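Local coordinates for protein lytic chitin monooxygenase (Enterococcus faecalis, PDB 4ALS) that cleaves glycosidic bonds in crystalline alpha- and beta-chitin oxidatively by means of a copper centre, working synergistically with a chitinase, at residues His1-Ser6 with Asn81-His86; Val25-Trp30 with Gly51-Glu56; His86-Trp91 with Glu122-Val127. All coordinates share one frame; numbering follows the deposited sequence. Where two conformers were deposited one is given.

Contact 1. Residues His1-Ser6 with Asn81-His86; sequences HGYVAS and NLTAQH. With CU (copper (II) ion), chain B.
His1 and His86 meet edge to edge across a copper ion, each ring having the other's metal-binding nitrogen in its plane, with the two ring planes about 65° apart. The amino-terminal nitrogen of His1 coordinates the metal at 2.2 Å, and ND1 of the same residue closes a chelate, with the copper at 1.9 Å. From the other segment His86 brings NE2 to the copper, also at 1.9 Å. The two imidazole nitrogens stand nearly opposite each other, while the terminal amine enters close to perpendicular to that line, making a T of three nitrogens. This is the histidine brace of lytic polysaccharide monooxygenases. The His1 ring can reach back to the same metal as its own amine because CG sits beside the backbone N (chi1 -70°). That amine also donates to Ala84 O at 3.1 Å, in the carbonyl plane and on a lone pair; this carbonyl oxygen in turn overlies the His86 ring near its rim. Ala84 N returns a nearly straight bond (173°) to His1 O.

Beyond the metal, strand 2-6 runs antiparallel to the end of strand 74-82. Tyr3 and Asn81 form a hydrogen-bonded pair, with Tyr3 N reaching Asn81 O at 3.0 Å and Asn81 N reaching Tyr3 O at 2.9 Å. The Tyr3 ring lies across its partner: Asn81 O is centred beneath one ring face, Asn81 CB comes within 3.7 Å of Tyr3 CE1, and the methyl of Thr83 approaches CE2. Gly2 and Leu82 form the non-hydrogen-bonded pair, their CA atoms 3.9 Å apart; a CB on Gly2 would run into Leu82 CD2.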
# COMPACT_ATOMS: atom_id res chain seq x y z
N HIS A 1 3.65 5.30 -12.31
CA HIS A 1 3.86 3.88 -11.87
C HIS A 1 4.88 3.77 -10.80
O HIS A 1 6.00 4.24 -10.92
CB HIS A 1 4.21 3.01 -13.06
CG HIS A 1 3.04 2.80 -14.00
ND1 HIS A 1 2.39 3.84 -14.59
CD2 HIS A 1 2.40 1.64 -14.41
CE1 HIS A 1 1.38 3.34 -15.35
NE2 HIS A 1 1.41 2.00 -15.25
N GLY A 2 4.49 3.11 -9.72
CA GLY A 2 5.37 2.97 -8.57
C GLY A 2 4.78 2.04 -7.53
O GLY A 2 3.57 1.73 -7.54
N TYR A 3 5.65 1.59 -6.62
CA TYR A 3 5.27 0.70 -5.53
C TYR A 3 6.03 1.09 -4.27
O TYR A 3 7.04 1.79 -4.32
CB TYR A 3 5.54 -0.77 -5.90
CG TYR A 3 6.94 -0.99 -6.44
CD1 TYR A 3 8.03 -1.13 -5.58
CD2 TYR A 3 7.17 -1.04 -7.81
CE1 TYR A 3 9.32 -1.31 -6.08
CE2 TYR A 3 8.45 -1.22 -8.31
CZ TYR A 3 9.51 -1.36 -7.44
OH TYR A 3 10.79 -1.54 -7.94
N VAL A 4 5.54 0.62 -3.13
CA VAL A 4 6.27 0.76 -1.88
C VAL A 4 7.22 -0.44 -1.74
O VAL A 4 6.78 -1.60 -1.71
CB VAL A 4 5.31 0.90 -0.67
CG1 VAL A 4 6.13 0.96 0.62
CG2 VAL A 4 4.46 2.17 -0.83
N ALA A 5 8.53 -0.14 -1.72
CA ALA A 5 9.57 -1.16 -1.57
C ALA A 5 9.94 -1.48 -0.13
O ALA A 5 10.48 -2.54 0.15
CB ALA A 5 10.83 -0.74 -2.34
N SER A 6 9.69 -0.54 0.78
CA SER A 6 10.05 -0.73 2.19
C SER A 6 9.09 0.07 3.08
O SER A 6 8.97 1.28 2.91
CB SER A 6 11.48 -0.26 2.43
OG SER A 6 11.84 -0.44 3.79
N ASN A 81 9.43 3.26 -4.82
CA ASN A 81 10.21 3.31 -6.06
C ASN A 81 9.27 3.56 -7.21
O ASN A 81 8.25 2.85 -7.34
CB ASN A 81 10.94 2.00 -6.32
CG ASN A 81 12.00 1.70 -5.28
OD1 ASN A 81 12.40 2.57 -4.48
ND2 ASN A 81 12.48 0.49 -5.32
N LEU A 82 9.60 4.55 -8.03
CA LEU A 82 8.75 4.93 -9.15
C LEU A 82 9.41 4.50 -10.45
O LEU A 82 10.51 4.96 -10.78
CB LEU A 82 8.50 6.44 -9.17
CG LEU A 82 8.17 7.10 -7.82
CD1 LEU A 82 7.87 8.58 -8.00
CD2 LEU A 82 7.01 6.41 -7.11
N THR A 83 8.75 3.61 -11.19
CA THR A 83 9.28 3.20 -12.50
C THR A 83 8.95 4.22 -13.57
O THR A 83 9.64 4.29 -14.60
CB THR A 83 8.76 1.81 -12.93
OG1 THR A 83 7.34 1.88 -13.16
CG2 THR A 83 9.07 0.77 -11.88
N ALA A 84 7.91 5.01 -13.34
CA ALA A 84 7.53 6.14 -14.20
C ALA A 84 7.13 7.29 -13.28
O ALA A 84 6.09 7.25 -12.61
CB ALA A 84 6.39 5.78 -15.15
N GLN A 85 8.00 8.30 -13.21
CA GLN A 85 7.74 9.48 -12.40
C GLN A 85 6.59 10.29 -12.98
O GLN A 85 6.48 10.43 -14.20
CB GLN A 85 8.98 10.36 -12.31
CG GLN A 85 10.18 9.71 -11.64
CD GLN A 85 11.47 10.33 -12.13
OE1 GLN A 85 12.04 9.89 -13.13
NE2 GLN A 85 11.95 11.34 -11.42
N HIS A 86 5.71 10.79 -12.12
CA HIS A 86 4.64 11.68 -12.56
C HIS A 86 4.52 12.82 -11.60
O HIS A 86 4.76 12.66 -10.40
CB HIS A 86 3.28 10.96 -12.60
CG HIS A 86 3.25 9.70 -13.44
ND1 HIS A 86 3.55 9.68 -14.76
CD2 HIS A 86 2.88 8.40 -13.10
CE1 HIS A 86 3.40 8.42 -15.23
NE2 HIS A 86 2.98 7.64 -14.22
CU CU B . 2.76 5.72 -14.24

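Contact 2. Residues Val25-Trp30 with Gly51-Glu56; sequences VGRAQW and GVSGFE
Arg27 and Gly54 join two loops through one nearly straight backbone bond, Arg27 N to Gly54 O, 3.0 Å long with an angle of 175° at the hydrogen. The acceptor belongs to a type II beta turn running from Val52 to Phe55, with Gly54 at its third position, at positive phi. Gly26 has positive phi as well; its CA lies 3.6 Å from Gly54 O, too close for a CB there, and a CB on Gly54 would collide with Arg27 CD.

The Arg27 side chain then lies across Phe55. Its CB stands over the ring face, 3.7 Å from the Phe55 ring centroid, in a CH-pi contact. A bend at chi3 (61°) brings the guanidinium past the ring's rim, where Phe55 CE2 sits over the centre of its face, 3.5 Å from Arg27 CZ; the planes are inclined by 44°, and this is no flat stack. NH1 bonds Ser53 O at 2.8 Å, the oxygen lying in the guanidinium plane, while NE forms a salt bridge with Glu31. Ala28 CB meets the Phe55 ring at its edge.

Gripped by a carbonyl and a carboxylate, with the rim of an aromatic ring over one face, the guanidinium is restricted in rotation and probably keeps its positive charge.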
# COMPACT_ATOMS: atom_id res chain seq x y z
N VAL A 25 0.11 -13.90 -7.08
CA VAL A 25 -0.25 -12.48 -6.97
C VAL A 25 -0.58 -11.89 -8.34
O VAL A 25 -0.66 -10.65 -8.49
CB VAL A 25 0.89 -11.65 -6.33
CG1 VAL A 25 1.08 -12.02 -4.85
CG2 VAL A 25 2.18 -11.79 -7.12
N GLY A 26 -0.79 -12.73 -9.35
CA GLY A 26 -1.18 -12.23 -10.67
C GLY A 26 -0.14 -11.27 -11.24
O GLY A 26 1.07 -11.54 -11.19
N ARG A 27 -0.62 -10.14 -11.76
CA ARG A 27 0.24 -9.15 -12.42
C ARG A 27 1.28 -8.56 -11.48
O ARG A 27 2.30 -8.05 -11.94
CB ARG A 27 -0.59 -8.02 -13.02
CG ARG A 27 -1.36 -8.42 -14.28
CD ARG A 27 -2.29 -7.30 -14.76
NE ARG A 27 -1.55 -6.09 -15.11
CZ ARG A 27 -2.11 -4.89 -15.27
NH1 ARG A 27 -3.41 -4.75 -15.10
NH2 ARG A 27 -1.36 -3.84 -15.58
N ALA A 28 1.06 -8.64 -10.17
CA ALA A 28 2.05 -8.12 -9.22
C ALA A 28 3.40 -8.85 -9.25
O ALA A 28 4.42 -8.31 -8.82
CB ALA A 28 1.48 -8.06 -7.81
N GLN A 29 3.43 -10.09 -9.76
CA GLN A 29 4.70 -10.77 -9.93
C GLN A 29 5.66 -9.98 -10.81
O GLN A 29 6.87 -9.94 -10.55
CB GLN A 29 4.53 -12.18 -10.49
CG GLN A 29 5.87 -12.93 -10.55
CD GLN A 29 5.77 -14.39 -10.93
OE1 GLN A 29 4.71 -14.89 -11.32
NE2 GLN A 29 6.89 -15.09 -10.82
N TRP A 30 5.11 -9.33 -11.83
CA TRP A 30 5.93 -8.69 -12.86
C TRP A 30 5.84 -7.19 -12.89
O TRP A 30 6.79 -6.53 -13.33
CB TRP A 30 5.56 -9.22 -14.23
CG TRP A 30 5.49 -10.73 -14.31
CD1 TRP A 30 4.36 -11.50 -14.56
CD2 TRP A 30 6.59 -11.69 -14.14
NE1 TRP A 30 4.68 -12.84 -14.57
CE2 TRP A 30 6.00 -13.02 -14.31
CE3 TRP A 30 7.95 -11.57 -13.87
CZ2 TRP A 30 6.77 -14.18 -14.21
CZ3 TRP A 30 8.71 -12.74 -13.77
CH2 TRP A 30 8.13 -14.02 -13.94
N GLY A 51 -9.28 -2.80 -7.78
CA GLY A 51 -10.24 -3.23 -8.81
C GLY A 51 -9.63 -3.51 -10.17
O GLY A 51 -10.35 -3.76 -11.15
N VAL A 52 -8.30 -3.46 -10.26
CA VAL A 52 -7.61 -3.54 -11.53
C VAL A 52 -7.52 -4.98 -12.04
O VAL A 52 -7.13 -5.89 -11.30
CB VAL A 52 -6.20 -2.91 -11.47
CG1 VAL A 52 -5.48 -3.02 -12.81
CG2 VAL A 52 -6.27 -1.45 -11.03
N SER A 53 -7.87 -5.15 -13.32
CA SER A 53 -7.79 -6.43 -14.03
C SER A 53 -6.44 -7.09 -13.84
O SER A 53 -5.41 -6.44 -14.04
CB SER A 53 -7.97 -6.20 -15.54
OG SER A 53 -6.86 -5.49 -16.10
N GLY A 54 -6.43 -8.36 -13.45
CA GLY A 54 -5.18 -9.10 -13.32
C GLY A 54 -4.52 -9.03 -11.96
O GLY A 54 -3.56 -9.77 -11.68
N PHE A 55 -5.01 -8.14 -11.10
CA PHE A 55 -4.49 -8.02 -9.73
C PHE A 55 -5.44 -8.62 -8.68
O PHE A 55 -5.17 -8.54 -7.47
CB PHE A 55 -4.19 -6.55 -9.39
CG PHE A 55 -2.96 -5.99 -10.06
CD1 PHE A 55 -1.68 -6.24 -9.55
CD2 PHE A 55 -3.08 -5.15 -11.17
CE1 PHE A 55 -0.55 -5.69 -10.15
CE2 PHE A 55 -1.95 -4.61 -11.78
CZ PHE A 55 -0.69 -4.88 -11.26
N GLU A 56 -6.51 -9.27 -9.14
CA GLU A 56 -7.50 -9.88 -8.23
C GLU A 56 -6.95 -10.77 -7.10
O GLU A 56 -7.48 -10.73 -5.98
CB GLU A 56 -8.57 -10.68 -9.02
CG GLU A 56 -9.31 -9.88 -10.09
CD GLU A 56 -8.59 -9.90 -11.43
OE1 GLU A 56 -7.44 -10.39 -11.48
OE2 GLU A 56 -9.18 -9.44 -12.43

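Contact 3. Residues His86-Trp91 with Glu122-Val127; sequences HRTASW and EVPNKV. With CU (copper (II) ion), chain B.
Thr88 and Pro124 meet where strand 88-96 begins, in the immunoglobulin-like beta-sandwich that forms the core of these monooxygenases. Strand 88-96 pairs antiparallel with 111-120 on one flank and 142-150 on the other, and a classic beta bulge at Ala89 and Ser90, facing Gly149, interrupts the second pairing. The loop 122-127 carries the chain from strand 111-120 toward strand 127-134, bringing Pro124 against the entry to strand 88-96. Thr88 N bonds Glu122 O at 2.9 Å, and Arg87 CA touches that same oxygen.

From the Thr88 backbone the side chain can be followed outward. CB, the branch point, lies 3.7 Å from Glu122 O. One branch, the hydroxyl, is set beside the backbone N (chi1 -64°), a position from which it donates back to His86 O, with 2.9 Å between OG1 and that oxygen. OG1 also hydrogen-bonds Trp148 NE1, so two hydrogen bonds satisfy the buried hydroxyl. Against the same oxygen rests the pyrrolidine, with Pro124 CD 3.3 Å from Thr88 OG1. The other branch, CG2, turns to the strand's own Trp91 and lies 3.4 Å above the plane of its indole, toward the rim; that indole also stacks with Trp148.

Pro124 CD also comes within 3.2 Å of His86 O, the oxygen that accepts from the hydroxyl. One residue earlier in the loop, Val123 CG2 packs beside the Arg87 backbone. At the far end of the pyrrolidine, Pro124 CG meets the indole of Trp91 at its edge, near the ring plane, 4.1 Å from CZ2.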
# COMPACT_ATOMS: atom_id res chain seq x y z
N HIS A 86 5.71 10.79 -12.12
CA HIS A 86 4.64 11.68 -12.56
C HIS A 86 4.52 12.82 -11.60
O HIS A 86 4.76 12.66 -10.40
CB HIS A 86 3.28 10.96 -12.60
CG HIS A 86 3.25 9.70 -13.44
ND1 HIS A 86 3.55 9.68 -14.76
CD2 HIS A 86 2.88 8.40 -13.10
CE1 HIS A 86 3.40 8.42 -15.23
NE2 HIS A 86 2.98 7.64 -14.22
N ARG A 87 4.14 13.98 -12.13
CA ARG A 87 3.76 15.13 -11.32
C ARG A 87 2.78 14.65 -10.24
O ARG A 87 1.85 13.88 -10.53
CB ARG A 87 3.10 16.17 -12.23
CG ARG A 87 3.07 17.58 -11.68
CD ARG A 87 2.78 18.56 -12.81
NE ARG A 87 2.44 19.88 -12.31
CZ ARG A 87 2.05 20.89 -13.09
NH1 ARG A 87 1.97 20.72 -14.40
NH2 ARG A 87 1.76 22.07 -12.55
N THR A 88 2.98 15.11 -9.01
CA THR A 88 2.27 14.51 -7.86
C THR A 88 1.45 15.51 -7.05
O THR A 88 1.95 16.60 -6.72
CB THR A 88 3.32 13.85 -6.93
OG1 THR A 88 3.95 12.77 -7.63
CG2 THR A 88 2.69 13.31 -5.64
N ALA A 89 0.22 15.12 -6.73
CA ALA A 89 -0.67 15.92 -5.88
C ALA A 89 -0.49 15.63 -4.40
O ALA A 89 -0.47 16.55 -3.59
CB ALA A 89 -2.13 15.73 -6.28
N SER A 90 -0.36 14.36 -4.04
CA SER A 90 -0.51 13.95 -2.65
C SER A 90 0.03 12.56 -2.39
O SER A 90 0.11 11.74 -3.31
CB SER A 90 -1.99 14.00 -2.25
OG SER A 90 -2.77 13.17 -3.10
N TRP A 91 0.38 12.30 -1.12
CA TRP A 91 0.65 10.95 -0.61
C TRP A 91 -0.16 10.79 0.63
O TRP A 91 -0.01 11.58 1.56
CB TRP A 91 2.12 10.78 -0.27
CG TRP A 91 3.09 11.20 -1.34
CD1 TRP A 91 3.57 12.48 -1.60
CD2 TRP A 91 3.76 10.33 -2.31
NE1 TRP A 91 4.44 12.46 -2.65
CE2 TRP A 91 4.61 11.20 -3.12
CE3 TRP A 91 3.72 8.96 -2.59
CZ2 TRP A 91 5.38 10.70 -4.16
CZ3 TRP A 91 4.50 8.48 -3.65
CH2 TRP A 91 5.32 9.33 -4.41
N GLU A 122 4.73 18.79 -8.10
CA GLU A 122 6.10 18.64 -8.57
C GLU A 122 6.35 17.18 -8.96
O GLU A 122 5.54 16.30 -8.61
CB GLU A 122 7.09 19.09 -7.50
CG GLU A 122 6.98 20.57 -7.17
CD GLU A 122 7.84 21.02 -6.01
OE1 GLU A 122 8.75 20.28 -5.58
OE2 GLU A 122 7.59 22.15 -5.51
N VAL A 123 7.43 16.94 -9.69
CA VAL A 123 7.79 15.58 -10.13
C VAL A 123 8.82 15.00 -9.16
O VAL A 123 9.95 15.46 -9.10
CB VAL A 123 8.29 15.52 -11.60
CG1 VAL A 123 8.56 14.07 -12.02
CG2 VAL A 123 7.29 16.17 -12.55
N PRO A 124 8.42 13.98 -8.39
CA PRO A 124 9.35 13.40 -7.42
C PRO A 124 10.49 12.62 -8.07
O PRO A 124 10.42 12.25 -9.26
CB PRO A 124 8.46 12.46 -6.58
CG PRO A 124 7.32 12.13 -7.48
CD PRO A 124 7.12 13.29 -8.40
N ASN A 125 11.53 12.37 -7.29
CA ASN A 125 12.61 11.48 -7.69
C ASN A 125 12.09 10.05 -7.81
O ASN A 125 10.98 9.74 -7.36
CB ASN A 125 13.75 11.56 -6.68
CG ASN A 125 14.27 12.98 -6.50
OD1 ASN A 125 14.36 13.48 -5.38
ND2 ASN A 125 14.58 13.64 -7.61
N LYS A 126 12.89 9.19 -8.41
CA LYS A 126 12.56 7.77 -8.59
C LYS A 126 12.48 7.00 -7.27
O LYS A 126 11.82 5.96 -7.18
CB LYS A 126 13.56 7.10 -9.53
CG LYS A 126 13.52 7.62 -10.96
CD LYS A 126 14.42 6.81 -11.87
CE LYS A 126 13.82 5.43 -12.14
NZ LYS A 126 12.43 5.48 -12.67
N VAL A 127 13.17 7.50 -6.24
CA VAL A 127 13.08 6.92 -4.90
C VAL A 127 12.54 8.01 -4.00
O VAL A 127 13.11 9.11 -3.93
CB VAL A 127 14.46 6.40 -4.42
CG1 VAL A 127 14.40 5.95 -2.97
CG2 VAL A 127 14.93 5.25 -5.31
CU CU B . 2.76 5.72 -14.24

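Overall arrangement
Contacts 1 and 3 are neighbours, their centres 9 Å apart, and His86 belongs to both: its ring serves the copper in contact 1, while its carbonyl oxygen meets Thr88 and Pro124 in contact 3. Two further bonds tie them, Lys126 NZ to Leu82 O at 2.7 Å and Gln85 NE2 to Pro124 O at 2.8 Å, so loop 122-127 backs the segment 81-86 that delivers a copper ligand. Contact 2 stands apart, its centre about 16 Å from that of contact 1 and 23 Å from that of contact 3. Even so, the nearest atoms of the Arg27 and His1 side chains are about 6 Å apart, and the Arg27 side chain is about 10 Å from the copper, which places contact 2 near the metal site without touching it.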